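Local coordinates for DUF871 domain-containing protein (Enterococcus faecalis, PDB 2P0O) that is of unknown function but probably acts as a 6-phospho-N-acetylmuramidase, cleaving saccharides that carry 6-phosphorylated N-acetylmuramic acid, at residues Lys65-Ile70 and Arg140-His145; Asp83-Leu88 and Thr94-Asp99; Gln106-Ser111 and Ala129-His134; Trp166-Glu169 and Gln173-Thr176. All blocks are in the same frame, centred on the assembly; numbering follows the deposited sequence.

Interaction 1: residues Lys65-Ile70 and Arg140-His145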
loop_
_atom_site.group_PDB
_atom_site.type_symbol
_atom_site.label_atom_id
_atom_site.label_comp_id
_atom_site.label_asym_id
_atom_site.label_seq_id
_atom_site.Cartn_x
_atom_site.Cartn_y
_atom_site.Cartn_z
ATOM N N LYS A 65 -12.144 2.579 -10.542
ATOM C CA LYS A 65 -11.555 2.454 -11.851
ATOM C C LYS A 65 -11.112 1.017 -12.078
ATOM O O LYS A 65 -10.957 0.250 -11.114
ATOM C CB LYS A 65 -10.399 3.440 -11.954
ATOM C CG LYS A 65 -10.906 4.878 -11.834
ATOM C CD LYS A 65 -9.808 5.899 -12.048
ATOM C CE LYS A 65 -9.552 6.112 -13.528
ATOM N NZ LYS A 65 -8.310 6.916 -13.720
ATOM N N ILE A 66 -10.960 0.648 -13.351
ATOM C CA ILE A 66 -10.428 -0.651 -13.729
ATOM C C ILE A 66 -9.403 -0.504 -14.846
ATOM O O ILE A 66 -9.727 -0.088 -15.960
ATOM C CB ILE A 66 -11.504 -1.644 -14.230
ATOM C CG1 ILE A 66 -12.613 -1.872 -13.198
ATOM C CG2 ILE A 66 -10.854 -2.965 -14.570
ATOM C CD1 ILE A 66 -13.751 -2.797 -13.707
HETATM N N MSE A 67 -8.166 -0.851 -14.535
HETATM C CA MSE A 67 -7.129 -0.924 -15.530
HETATM C C MSE A 67 -7.050 -2.399 -15.902
HETATM O O MSE A 67 -6.885 -3.263 -15.020
HETATM C CB MSE A 67 -5.827 -0.374 -14.927
HETATM C CG MSE A 67 -4.513 -0.688 -15.692
HETATM SE SE MSE A 67 -4.582 0.034 -17.517
HETATM C CE MSE A 67 -4.677 1.965 -17.191
ATOM N N VAL A 68 -7.184 -2.704 -17.188
ATOM C CA VAL A 68 -7.071 -4.086 -17.645
ATOM C C VAL A 68 -5.761 -4.315 -18.415
ATOM O O VAL A 68 -5.515 -3.713 -19.475
ATOM C CB VAL A 68 -8.268 -4.535 -18.541
ATOM C CG1 VAL A 68 -8.061 -5.950 -19.059
ATOM C CG2 VAL A 68 -9.628 -4.417 -17.809
ATOM N N ASP A 69 -4.932 -5.202 -17.888
ATOM C CA ASP A 69 -3.720 -5.593 -18.569
ATOM C C ASP A 69 -4.053 -6.836 -19.398
ATOM O O ASP A 69 -4.439 -7.876 -18.868
ATOM C CB ASP A 69 -2.597 -5.829 -17.558
ATOM C CG ASP A 69 -1.292 -6.270 -18.211
ATOM O OD1 ASP A 69 -1.206 -7.415 -18.698
ATOM O OD2 ASP A 69 -0.337 -5.478 -18.218
ATOM N N ILE A 70 -3.918 -6.705 -20.710
ATOM C CA ILE A 70 -4.377 -7.738 -21.636
ATOM C C ILE A 70 -3.573 -7.663 -22.929
ATOM O O ILE A 70 -3.214 -6.569 -23.384
ATOM C CB ILE A 70 -5.908 -7.571 -21.908
ATOM C CG1 ILE A 70 -6.492 -8.731 -22.709
ATOM C CG2 ILE A 70 -6.220 -6.219 -22.555
ATOM C CD1 ILE A 70 -8.023 -8.676 -22.781
ATOM N N ARG A 140 -3.463 11.139 -19.375
ATOM C CA ARG A 140 -4.107 9.827 -19.287
ATOM C C ARG A 140 -3.193 8.608 -19.454
ATOM O O ARG A 140 -3.658 7.486 -19.659
ATOM C CB ARG A 140 -5.295 9.797 -20.220
ATOM C CG ARG A 140 -6.310 10.773 -19.702
ATOM C CD ARG A 140 -7.529 10.656 -20.426
ATOM N NE ARG A 140 -8.444 9.676 -19.871
ATOM C CZ ARG A 140 -9.684 9.598 -20.320
ATOM N NH1 ARG A 140 -10.057 10.436 -21.273
ATOM N NH2 ARG A 140 -10.536 8.715 -19.840
ATOM N N LEU A 141 -1.891 8.849 -19.349
ATOM C CA LEU A 141 -0.902 7.816 -19.524
ATOM C C LEU A 141 -0.398 7.392 -18.162
ATOM O O LEU A 141 0.030 8.241 -17.372
ATOM C CB LEU A 141 0.253 8.321 -20.387
ATOM C CG LEU A 141 -0.068 8.606 -21.865
ATOM C CD1 LEU A 141 1.157 9.156 -22.613
ATOM C CD2 LEU A 141 -0.687 7.391 -22.578
ATOM N N GLU A 142 -0.476 6.092 -17.873
ATOM C CA GLU A 142 -0.096 5.575 -16.559
ATOM C C GLU A 142 1.035 4.586 -16.738
ATOM O O GLU A 142 0.862 3.560 -17.406
ATOM C CB GLU A 142 -1.290 4.900 -15.876
ATOM C CG GLU A 142 -2.477 5.842 -15.751
ATOM C CD GLU A 142 -3.700 5.266 -15.055
ATOM O OE1 GLU A 142 -3.751 4.050 -14.739
ATOM O OE2 GLU A 142 -4.625 6.064 -14.794
ATOM N N ALA A 143 2.201 4.895 -16.183
ATOM C CA ALA A 143 3.315 3.969 -16.293
ATOM C C ALA A 143 3.222 3.049 -15.092
ATOM O O ALA A 143 3.377 3.511 -13.955
ATOM C CB ALA A 143 4.640 4.724 -16.322
ATOM N N TRP A 144 2.909 1.777 -15.348
ATOM C CA TRP A 144 2.771 0.754 -14.290
ATOM C C TRP A 144 4.010 -0.106 -14.166
ATOM O O TRP A 144 4.501 -0.688 -15.156
ATOM C CB TRP A 144 1.601 -0.196 -14.557
ATOM C CG TRP A 144 0.277 0.388 -14.368
ATOM C CD1 TRP A 144 -0.321 1.331 -15.160
ATOM C CD2 TRP A 144 -0.661 0.078 -13.332
ATOM N NE1 TRP A 144 -1.562 1.633 -14.675
ATOM C CE2 TRP A 144 -1.803 0.888 -13.551
ATOM C CE3 TRP A 144 -0.636 -0.774 -12.217
ATOM C CZ2 TRP A 144 -2.933 0.844 -12.723
ATOM C CZ3 TRP A 144 -1.757 -0.816 -11.375
ATOM C CH2 TRP A 144 -2.885 -0.008 -11.634
ATOM N N HIS A 145 4.520 -0.199 -12.948
ATOM C CA HIS A 145 5.567 -1.164 -12.661
ATOM C C HIS A 145 4.975 -2.548 -12.645
ATOM O O HIS A 145 3.764 -2.727 -12.552
ATOM C CB HIS A 145 6.177 -0.866 -11.309
ATOM C CG HIS A 145 7.100 0.303 -11.335
ATOM N ND1 HIS A 145 8.413 0.198 -11.748
ATOM C CD2 HIS A 145 6.908 1.596 -10.991
ATOM C CE1 HIS A 145 8.984 1.386 -11.672
ATOM N NE2 HIS A 145 8.092 2.250 -11.214
#
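Met67, present here as selenomethionine, reaches from strand 65-70 to both Glu142 and Trp144. Its CB already lies 3.8 Å from Trp144 CZ2. Because CG stands anti to the backbone N (chi1 165°), the next atom is carried in against the indole, with Met67 CG 3.7 Å from Trp144 CZ2 and nearly as near CE2. The chain then bends at both remaining torsions. Met67 SE ends 5.1 Å from the centroid of the five-membered ring of Trp144, 39° off its normal, which makes an oblique Met-aromatic contact. The two strands meeting here are the third and sixth of the eight-stranded parallel TIM barrel; they are not sheet neighbours, and their axes stay 11.2 Å apart, so side chains alone bridge the barrel interior. At the tip, Met67 CE touches Glu142 OE1 at 3.3 Å. That oxygen also receives the indole hydrogen through its anti lone pair: Trp144 NE1 to Glu142 OE1 is 3.3 Å, bent to 148° at the hydrogen, a link that ties the carboxylate to the ring within one strand. Glu142 OE2 turns to Lys65 NZ, but at 3.9 Å this is a long salt bridge, and the ammonium has its stronger partner in Asp115. Around the indole, Phe175 stacks and Tyr220 meets it edge-to-face.

Interaction 2: residues Asp83-Leu88 and Thr94-Asp99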
loop_
_atom_site.group_PDB
_atom_site.type_symbol
_atom_site.label_atom_id
_atom_site.label_comp_id
_atom_site.label_asym_id
_atom_site.label_seq_id
_atom_site.Cartn_x
_atom_site.Cartn_y
_atom_site.Cartn_z
ATOM N N ASP A 83 -10.091 -0.421 -31.489
ATOM C CA ASP A 83 -10.530 0.728 -32.275
ATOM C C ASP A 83 -12.003 1.050 -32.027
ATOM O O ASP A 83 -12.504 2.091 -32.469
ATOM C CB ASP A 83 -10.274 0.488 -33.774
ATOM C CG ASP A 83 -8.793 0.300 -34.100
ATOM O OD1 ASP A 83 -7.924 0.616 -33.241
ATOM O OD2 ASP A 83 -8.494 -0.166 -35.218
ATOM N N GLU A 84 -12.691 0.147 -31.326
ATOM C CA GLU A 84 -14.126 0.351 -31.028
ATOM C C GLU A 84 -14.339 0.159 -29.525
ATOM O O GLU A 84 -14.738 -0.925 -29.056
ATOM C CB GLU A 84 -15.010 -0.635 -31.848
ATOM C CG GLU A 84 -14.956 -0.402 -33.368
ATOM C CD GLU A 84 -15.455 1.000 -33.768
ATOM O OE1 GLU A 84 -15.648 1.846 -32.839
ATOM O OE2 GLU A 84 -15.648 1.256 -35.012
ATOM N N LEU A 85 -14.055 1.227 -28.780
ATOM C CA LEU A 85 -13.959 1.133 -27.306
ATOM C C LEU A 85 -15.279 1.501 -26.556
ATOM O O LEU A 85 -15.253 1.229 -25.317
ATOM C CB LEU A 85 -12.757 1.991 -26.816
ATOM C CG LEU A 85 -11.315 1.673 -27.255
ATOM C CD1 LEU A 85 -10.410 2.892 -27.181
ATOM C CD2 LEU A 85 -10.687 0.550 -26.459
ATOM N N GLU A 86 -16.277 2.023 -27.244
ATOM C CA GLU A 86 -17.515 2.366 -26.518
ATOM C C GLU A 86 -18.136 1.250 -25.626
ATOM O O GLU A 86 -18.400 1.463 -24.426
ATOM C CB GLU A 86 -18.538 2.990 -27.471
ATOM C CG GLU A 86 -18.247 4.403 -27.849
ATOM C CD GLU A 86 -17.102 4.521 -29.140
ATOM O OE1 GLU A 86 -17.724 4.486 -30.346
ATOM O OE2 GLU A 86 -15.724 4.490 -28.704
ATOM N N PRO A 87 -18.289 0.046 -26.181
ATOM C CA PRO A 87 -18.708 -1.090 -25.390
ATOM C C PRO A 87 -17.861 -1.341 -24.116
ATOM O O PRO A 87 -18.421 -1.539 -23.015
ATOM C CB PRO A 87 -18.534 -2.261 -26.371
ATOM C CG PRO A 87 -18.777 -1.654 -27.692
ATOM C CD PRO A 87 -18.104 -0.320 -27.616
ATOM N N LEU A 88 -16.539 -1.314 -24.253
ATOM C CA LEU A 88 -15.649 -1.522 -23.092
ATOM C C LEU A 88 -15.803 -0.443 -22.028
ATOM O O LEU A 88 -15.719 -0.725 -20.787
ATOM C CB LEU A 88 -14.188 -1.569 -23.527
ATOM C CG LEU A 88 -13.616 -3.004 -23.665
ATOM C CD1 LEU A 88 -12.327 -3.006 -24.492
ATOM C CD2 LEU A 88 -13.397 -3.632 -22.269
ATOM N N THR A 94 -11.873 1.477 -17.412
ATOM C CA THR A 94 -11.381 2.845 -17.530
ATOM C C THR A 94 -9.985 2.939 -18.133
ATOM O O THR A 94 -9.490 4.041 -18.398
ATOM C CB THR A 94 -11.361 3.548 -16.167
ATOM O OG1 THR A 94 -10.699 2.705 -15.213
ATOM C CG2 THR A 94 -12.781 3.876 -15.693
ATOM N N GLY A 95 -9.353 1.788 -18.348
ATOM C CA GLY A 95 -7.967 1.768 -18.767
ATOM C C GLY A 95 -7.556 0.460 -19.401
ATOM O O GLY A 95 -8.037 -0.612 -19.019
ATOM N N LEU A 96 -6.679 0.557 -20.392
ATOM C CA LEU A 96 -6.057 -0.622 -20.972
ATOM C C LEU A 96 -4.535 -0.527 -20.962
ATOM O O LEU A 96 -3.956 0.510 -21.283
ATOM C CB LEU A 96 -6.590 -0.924 -22.373
ATOM C CG LEU A 96 -8.066 -1.339 -22.413
ATOM C CD1 LEU A 96 -8.657 -1.140 -23.821
ATOM C CD2 LEU A 96 -8.271 -2.772 -21.883
ATOM N N ARG A 97 -3.915 -1.617 -20.533
ATOM C CA ARG A 97 -2.470 -1.796 -20.614
ATOM C C ARG A 97 -2.216 -2.904 -21.625
ATOM O O ARG A 97 -2.420 -4.090 -21.341
ATOM C CB ARG A 97 -1.892 -2.131 -19.248
ATOM C CG ARG A 97 -0.350 -2.245 -19.196
ATOM C CD ARG A 97 0.094 -1.998 -17.755
ATOM N NE ARG A 97 1.541 -2.080 -17.547
ATOM C CZ ARG A 97 2.174 -3.134 -17.039
ATOM N NH1 ARG A 97 1.497 -4.225 -16.699
ATOM N NH2 ARG A 97 3.486 -3.096 -16.867
HETATM N N MSE A 98 -1.816 -2.492 -22.826
HETATM C CA MSE A 98 -1.565 -3.411 -23.919
HETATM C C MSE A 98 -0.074 -3.696 -24.008
HETATM O O MSE A 98 0.771 -2.842 -23.762
HETATM C CB MSE A 98 -2.048 -2.832 -25.239
HETATM C CG MSE A 98 -3.451 -2.278 -25.210
HETATM SE SE MSE A 98 -4.872 -3.569 -24.810
HETATM C CE MSE A 98 -4.664 -4.873 -26.248
ATOM N N ASP A 99 0.251 -4.917 -24.349
ATOM C CA ASP A 99 1.633 -5.323 -24.244
ATOM C C ASP A 99 1.944 -5.982 -25.548
ATOM O O ASP A 99 2.995 -5.739 -26.145
ATOM C CB ASP A 99 1.832 -6.254 -23.032
ATOM C CG ASP A 99 0.851 -5.929 -21.883
ATOM O OD1 ASP A 99 -0.342 -6.338 -21.998
ATOM O OD2 ASP A 99 1.257 -5.238 -20.899
#
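Leu85 and Leu96 run alongside each other with opposed directions, so that one methyl of each makes the contact: Leu85 CD2 lies 3.7 Å from Leu96 CD1. Leu88 comes to the same methyl differently, its side chain crossing that of Leu96 at about a right angle, with Leu88 CD1 4.2 Å from Leu96 CD1. Leu96 CD1 is thus the shared point of touch, and Leu96 supplies about half of the 100 Å² buried between the segments. With CG anti to the carbonyl carbon (chi1 -66°), Leu96 directs its branch at Leu85 and Leu88. The pairing belongs to the outer layer of the TIM barrel. The segment 83-88 runs into helix 86-91, and a short turn returns the chain to strand 95-98, the fourth of the barrel; Leu96 faces the helix layer, while the next residue, Arg97, is engaged by Asp69 and by the carbonyl of Leu118. Neighbouring apolar groups extend the patch: Leu96 also rests on Val68 of the adjoining strand and on Phe82, Leu88 on Leu75 and Phe80, and Leu85 on Ala110 of helix 104-111. The backbones stay well apart, the nearest CA atoms, of Leu88 and Thr94, being 8.3 Å from each other.

Interaction 3: residues Gln106-Ser111 and Ala129-His134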
loop_
_atom_site.group_PDB
_atom_site.type_symbol
_atom_site.label_atom_id
_atom_site.label_comp_id
_atom_site.label_asym_id
_atom_site.label_seq_id
_atom_site.Cartn_x
_atom_site.Cartn_y
_atom_site.Cartn_z
ATOM N N GLN A 106 -1.922 3.762 -32.066
ATOM C CA GLN A 106 -3.245 3.370 -31.594
ATOM C C GLN A 106 -3.439 3.838 -30.162
ATOM O O GLN A 106 -4.496 4.370 -29.795
ATOM C CB GLN A 106 -3.400 1.857 -31.665
ATOM C CG GLN A 106 -3.677 1.343 -33.068
ATOM C CD GLN A 106 -3.536 -0.150 -33.133
ATOM O OE1 GLN A 106 -2.476 -0.692 -32.832
ATOM N NE2 GLN A 106 -4.606 -0.831 -33.497
HETATM N N MSE A 107 -2.386 3.655 -29.377
HETATM C CA MSE A 107 -2.365 4.009 -27.978
HETATM C C MSE A 107 -2.541 5.494 -27.730
HETATM O O MSE A 107 -3.250 5.875 -26.807
HETATM C CB MSE A 107 -1.079 3.513 -27.341
HETATM C CG MSE A 107 -1.187 2.074 -26.886
HETATM SE SE MSE A 107 0.479 1.362 -26.102
HETATM C CE MSE A 107 1.298 3.021 -25.462
ATOM N N ALA A 108 -1.886 6.314 -28.548
ATOM C CA ALA A 108 -2.019 7.763 -28.468
ATOM C C ALA A 108 -3.468 8.181 -28.721
ATOM O O ALA A 108 -4.066 8.882 -27.898
ATOM C CB ALA A 108 -1.081 8.434 -29.460
ATOM N N HIS A 109 -4.028 7.715 -29.842
ATOM C CA HIS A 109 -5.429 7.941 -30.179
ATOM C C HIS A 109 -6.373 7.499 -29.083
ATOM O O HIS A 109 -7.348 8.197 -28.786
ATOM C CB HIS A 109 -5.806 7.217 -31.472
ATOM C CG HIS A 109 -5.373 7.933 -32.714
ATOM N ND1 HIS A 109 -4.047 8.157 -33.023
ATOM C CD2 HIS A 109 -6.090 8.462 -33.735
ATOM C CE1 HIS A 109 -3.964 8.797 -34.177
ATOM N NE2 HIS A 109 -5.189 8.993 -34.631
ATOM N N ALA A 110 -6.089 6.347 -28.483
ATOM C CA ALA A 110 -6.950 5.804 -27.457
ATOM C C ALA A 110 -6.853 6.590 -26.141
ATOM O O ALA A 110 -7.761 6.507 -25.295
ATOM C CB ALA A 110 -6.670 4.321 -27.241
ATOM N N SER A 111 -5.787 7.382 -25.978
ATOM C CA SER A 111 -5.564 8.047 -24.685
ATOM C C SER A 111 -6.560 9.187 -24.455
ATOM O O SER A 111 -6.768 9.583 -23.322
ATOM C CB SER A 111 -4.131 8.552 -24.520
ATOM O OG SER A 111 -3.831 9.589 -25.436
ATOM N N ALA A 129 8.457 9.730 -27.112
ATOM C CA ALA A 129 8.546 10.756 -28.134
ATOM C C ALA A 129 7.540 10.502 -29.274
ATOM O O ALA A 129 7.087 11.446 -29.954
ATOM C CB ALA A 129 9.976 10.842 -28.671
ATOM N N GLU A 130 7.182 9.233 -29.480
ATOM C CA GLU A 130 6.243 8.881 -30.556
ATOM C C GLU A 130 4.804 9.200 -30.144
ATOM O O GLU A 130 4.000 9.674 -30.954
ATOM C CB GLU A 130 6.399 7.409 -30.939
ATOM C CG GLU A 130 5.605 6.994 -32.168
ATOM C CD GLU A 130 5.782 5.522 -32.527
ATOM O OE1 GLU A 130 6.498 4.796 -31.794
ATOM O OE2 GLU A 130 5.197 5.095 -33.549
ATOM N N LEU A 131 4.509 8.939 -28.872
ATOM C CA LEU A 131 3.243 9.314 -28.246
ATOM C C LEU A 131 3.006 10.827 -28.268
ATOM O O LEU A 131 1.884 11.269 -28.483
ATOM C CB LEU A 131 3.206 8.825 -26.800
ATOM C CG LEU A 131 3.035 7.329 -26.550
ATOM C CD1 LEU A 131 3.555 6.970 -25.149
ATOM C CD2 LEU A 131 1.586 6.903 -26.748
ATOM N N LYS A 132 4.057 11.604 -27.997
ATOM C CA LYS A 132 4.044 13.055 -28.207
ATOM C C LYS A 132 3.662 13.382 -29.637
ATOM O O LYS A 132 2.735 14.151 -29.871
ATOM C CB LYS A 132 5.421 13.670 -27.927
ATOM C CG LYS A 132 5.643 14.220 -26.521
ATOM C CD LYS A 132 4.992 15.596 -26.345
ATOM C CE LYS A 132 5.867 16.519 -25.497
ATOM N NZ LYS A 132 6.823 17.315 -26.346
ATOM N N ALA A 133 4.373 12.767 -30.581
ATOM C CA ALA A 133 4.205 13.038 -32.007
ATOM C C ALA A 133 2.787 12.731 -32.467
ATOM O O ALA A 133 2.295 13.305 -33.450
ATOM C CB ALA A 133 5.203 12.229 -32.804
ATOM N N HIS A 134 2.131 11.832 -31.743
ATOM C CA HIS A 134 0.775 11.424 -32.075
ATOM C C HIS A 134 -0.246 12.040 -31.127
ATOM O O HIS A 134 -1.414 11.584 -31.044
ATOM C CB HIS A 134 0.667 9.897 -32.080
ATOM C CG HIS A 134 1.247 9.270 -33.304
ATOM N ND1 HIS A 134 0.834 9.616 -34.577
ATOM C CD2 HIS A 134 2.216 8.338 -33.457
ATOM C CE1 HIS A 134 1.520 8.911 -35.462
ATOM N NE2 HIS A 134 2.363 8.127 -34.808
#
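Two consecutive helices of the barrel's outer ring, 104-111 and 125-133, meet where Ala108 faces Leu131 and His134. The small alanine permits a close approach: the CA atoms of Ala108 and Leu131 are only 5.5 Å apart. Ala108 CB points at the second helix and lies 3.5 Å from His134 CB, with the carbonyl oxygen of His134 equally near. It is the CB of the histidine, at the first residue to leave helical geometry, that makes this touch, and not the imidazole. Leu131 sets off across the line of contact before its end turns inward, so that a single methyl, CD2, lies 4.0 Å from the backbone N of Ala108. The same methyl meets Met107, a selenomethionine, whose CE is 4.1 Å from Leu131 CD2 after a bend in its last torsion (chi3 26°). In the alternating strand-helix order of a TIM barrel these helices flank strand 115-119, and the barrel-facing side of their interface rests on the sheet: Met107 touches Ile116 and Leu118, while Leu131 touches Leu141. Within 106-111, Ser111 OG donates to Ala108 O at 2.6 Å, on a lone pair in the carbonyl plane with a C=O...donor angle of 139°. Ser111 N also donates to Ala108 O, giving that carbonyl two grips, while Ser111 OG additionally pairs with the backbone N of Asp137.

Interaction 4: residues Trp166-Glu169 and Gln173-Thr176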
loop_
_atom_site.group_PDB
_atom_site.type_symbol
_atom_site.label_atom_id
_atom_site.label_comp_id
_atom_site.label_asym_id
_atom_site.label_seq_id
_atom_site.Cartn_x
_atom_site.Cartn_y
_atom_site.Cartn_z
ATOM N N TRP A 166 12.546 10.088 -13.796
ATOM C CA TRP A 166 12.549 10.145 -15.255
ATOM C C TRP A 166 11.124 10.116 -15.791
ATOM O O TRP A 166 10.719 11.022 -16.525
ATOM C CB TRP A 166 13.356 8.967 -15.799
ATOM C CG TRP A 166 13.423 8.852 -17.296
ATOM C CD1 TRP A 166 14.107 9.680 -18.160
ATOM C CD2 TRP A 166 12.834 7.824 -18.112
ATOM N NE1 TRP A 166 13.964 9.233 -19.460
ATOM C CE2 TRP A 166 13.192 8.098 -19.458
ATOM C CE3 TRP A 166 12.040 6.703 -17.841
ATOM C CZ2 TRP A 166 12.771 7.292 -20.523
ATOM C CZ3 TRP A 166 11.631 5.903 -18.894
ATOM C CH2 TRP A 166 11.989 6.202 -20.217
ATOM N N LEU A 167 10.363 9.091 -15.404
ATOM C CA LEU A 167 8.963 8.968 -15.828
ATOM C C LEU A 167 8.184 10.245 -15.558
ATOM O O LEU A 167 7.517 10.758 -16.450
ATOM C CB LEU A 167 8.269 7.740 -15.200
ATOM C CG LEU A 167 8.789 6.357 -15.610
ATOM C CD1 LEU A 167 8.336 5.243 -14.658
ATOM C CD2 LEU A 167 8.455 5.996 -17.051
ATOM N N LYS A 168 8.287 10.774 -14.342
ATOM C CA LYS A 168 7.543 11.978 -13.973
ATOM C C LYS A 168 8.037 13.207 -14.744
ATOM O O LYS A 168 7.254 14.109 -15.067
ATOM C CB LYS A 168 7.620 12.243 -12.463
ATOM C CG LYS A 168 7.044 11.128 -11.559
ATOM C CD LYS A 168 5.528 11.081 -11.565
ATOM C CE LYS A 168 4.934 12.220 -10.754
ATOM N NZ LYS A 168 3.542 12.514 -11.177
ATOM N N GLU A 169 9.342 13.233 -15.021
ATOM C CA GLU A 169 9.976 14.306 -15.783
ATOM C C GLU A 169 9.434 14.306 -17.199
ATOM O O GLU A 169 9.378 15.349 -17.837
ATOM C CB GLU A 169 11.487 14.089 -15.823
ATOM C CG GLU A 169 12.319 15.309 -15.459
ATOM C CD GLU A 169 13.326 14.993 -14.346
ATOM O OE1 GLU A 169 14.218 14.127 -14.560
ATOM O OE2 GLU A 169 13.205 15.605 -13.254
ATOM N N GLN A 173 2.220 9.408 -15.147
ATOM C CA GLN A 173 1.834 8.976 -13.820
ATOM C C GLN A 173 2.579 7.663 -13.502
ATOM O O GLN A 173 2.806 6.842 -14.388
ATOM C CB GLN A 173 0.338 8.726 -13.742
ATOM C CG GLN A 173 -0.554 9.982 -13.571
ATOM C CD GLN A 173 -2.024 9.667 -13.831
ATOM O OE1 GLN A 173 -2.451 9.563 -14.986
ATOM N NE2 GLN A 173 -2.801 9.496 -12.760
ATOM N N VAL A 174 2.944 7.481 -12.235
ATOM C CA VAL A 174 3.694 6.308 -11.779
ATOM C C VAL A 174 2.820 5.490 -10.843
ATOM O O VAL A 174 2.346 6.007 -9.827
ATOM C CB VAL A 174 4.988 6.716 -11.036
ATOM C CG1 VAL A 174 5.668 5.463 -10.392
ATOM C CG2 VAL A 174 5.915 7.424 -11.984
ATOM N N PHE A 175 2.613 4.226 -11.214
ATOM C CA PHE A 175 1.817 3.265 -10.461
ATOM C C PHE A 175 2.733 2.085 -10.075
ATOM O O PHE A 175 3.557 1.603 -10.881
ATOM C CB PHE A 175 0.676 2.715 -11.342
ATOM C CG PHE A 175 -0.519 3.632 -11.481
ATOM C CD1 PHE A 175 -0.414 4.853 -12.117
ATOM C CD2 PHE A 175 -1.774 3.232 -11.016
ATOM C CE1 PHE A 175 -1.534 5.684 -12.247
ATOM C CE2 PHE A 175 -2.902 4.046 -11.160
ATOM C CZ PHE A 175 -2.781 5.283 -11.757
ATOM N N THR A 176 2.540 1.588 -8.864
ATOM C CA THR A 176 3.383 0.553 -8.314
ATOM C C THR A 176 2.530 -0.414 -7.481
ATOM O O THR A 176 1.418 -0.070 -7.045
ATOM C CB THR A 176 4.485 1.188 -7.431
ATOM O OG1 THR A 176 5.376 0.163 -6.987
ATOM C CG2 THR A 176 3.884 1.863 -6.205
#
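Val174 CG2 fits against Leu167 and Lys168 of the preceding helix, just after Gln173 has brought the chain into strand 173-178. The CA of Gln173 is 6.5 Å from that of Lys168, yet its CB points away from the helix. Val174 then turns toward the helix. Its CG1 is anti to the backbone N (chi1 172°), which places CG2 beside that nitrogen and against the lysine chain: Val174 CG2 is 3.7 Å from Lys168 CD and 3.9 Å from Lys168 CG. The same methyl stands 4.0 Å from Leu167 CB. Phe175 next faces the other way, into the barrel, where its side chain touches Ala218. Thr176 continues the strand, its side chain touching Phe160 of helix 157-169. Strand 141-144, this helix and strand 173-178 make up one beta-alpha-beta crossover, and the contact packs the helix end onto the strand that follows it. Lys168 folds at chi2 (-74°) and chi3, bringing its NZ to Asp217 OD1 in a salt bridge, while Asp217 OD2 accepts from Val174 N. Asp217 therefore probably offsets the lysine charge and helps to hold its aliphatic stem over Val174, so that one acid fixes both the helix end and the strand.

How the interactions relate
All four contacts build the TIM barrel from different layers. Interaction 1 lies inside it, bridging non-adjacent strands with a selenium, an indole and charged groups; interactions 2 and 4 pack helices against strands, and interaction 3 joins helix to helix, further out. These three are made mainly by methyl and aliphatic groups, although partly exposed Lys168 and His134 lie at the margins of interactions 4 and 3. Adjacent strands tie interaction 1 to both strand-helix contacts through probable hydrogen bonds: Ile66 N to Thr94 OG1 at 2.8 Å, and Ala143 N to Gln173 O at 2.7 Å. Leu141 also packs on Ser111 from interaction 3, whereas interaction 4 reaches neither 2 nor 3.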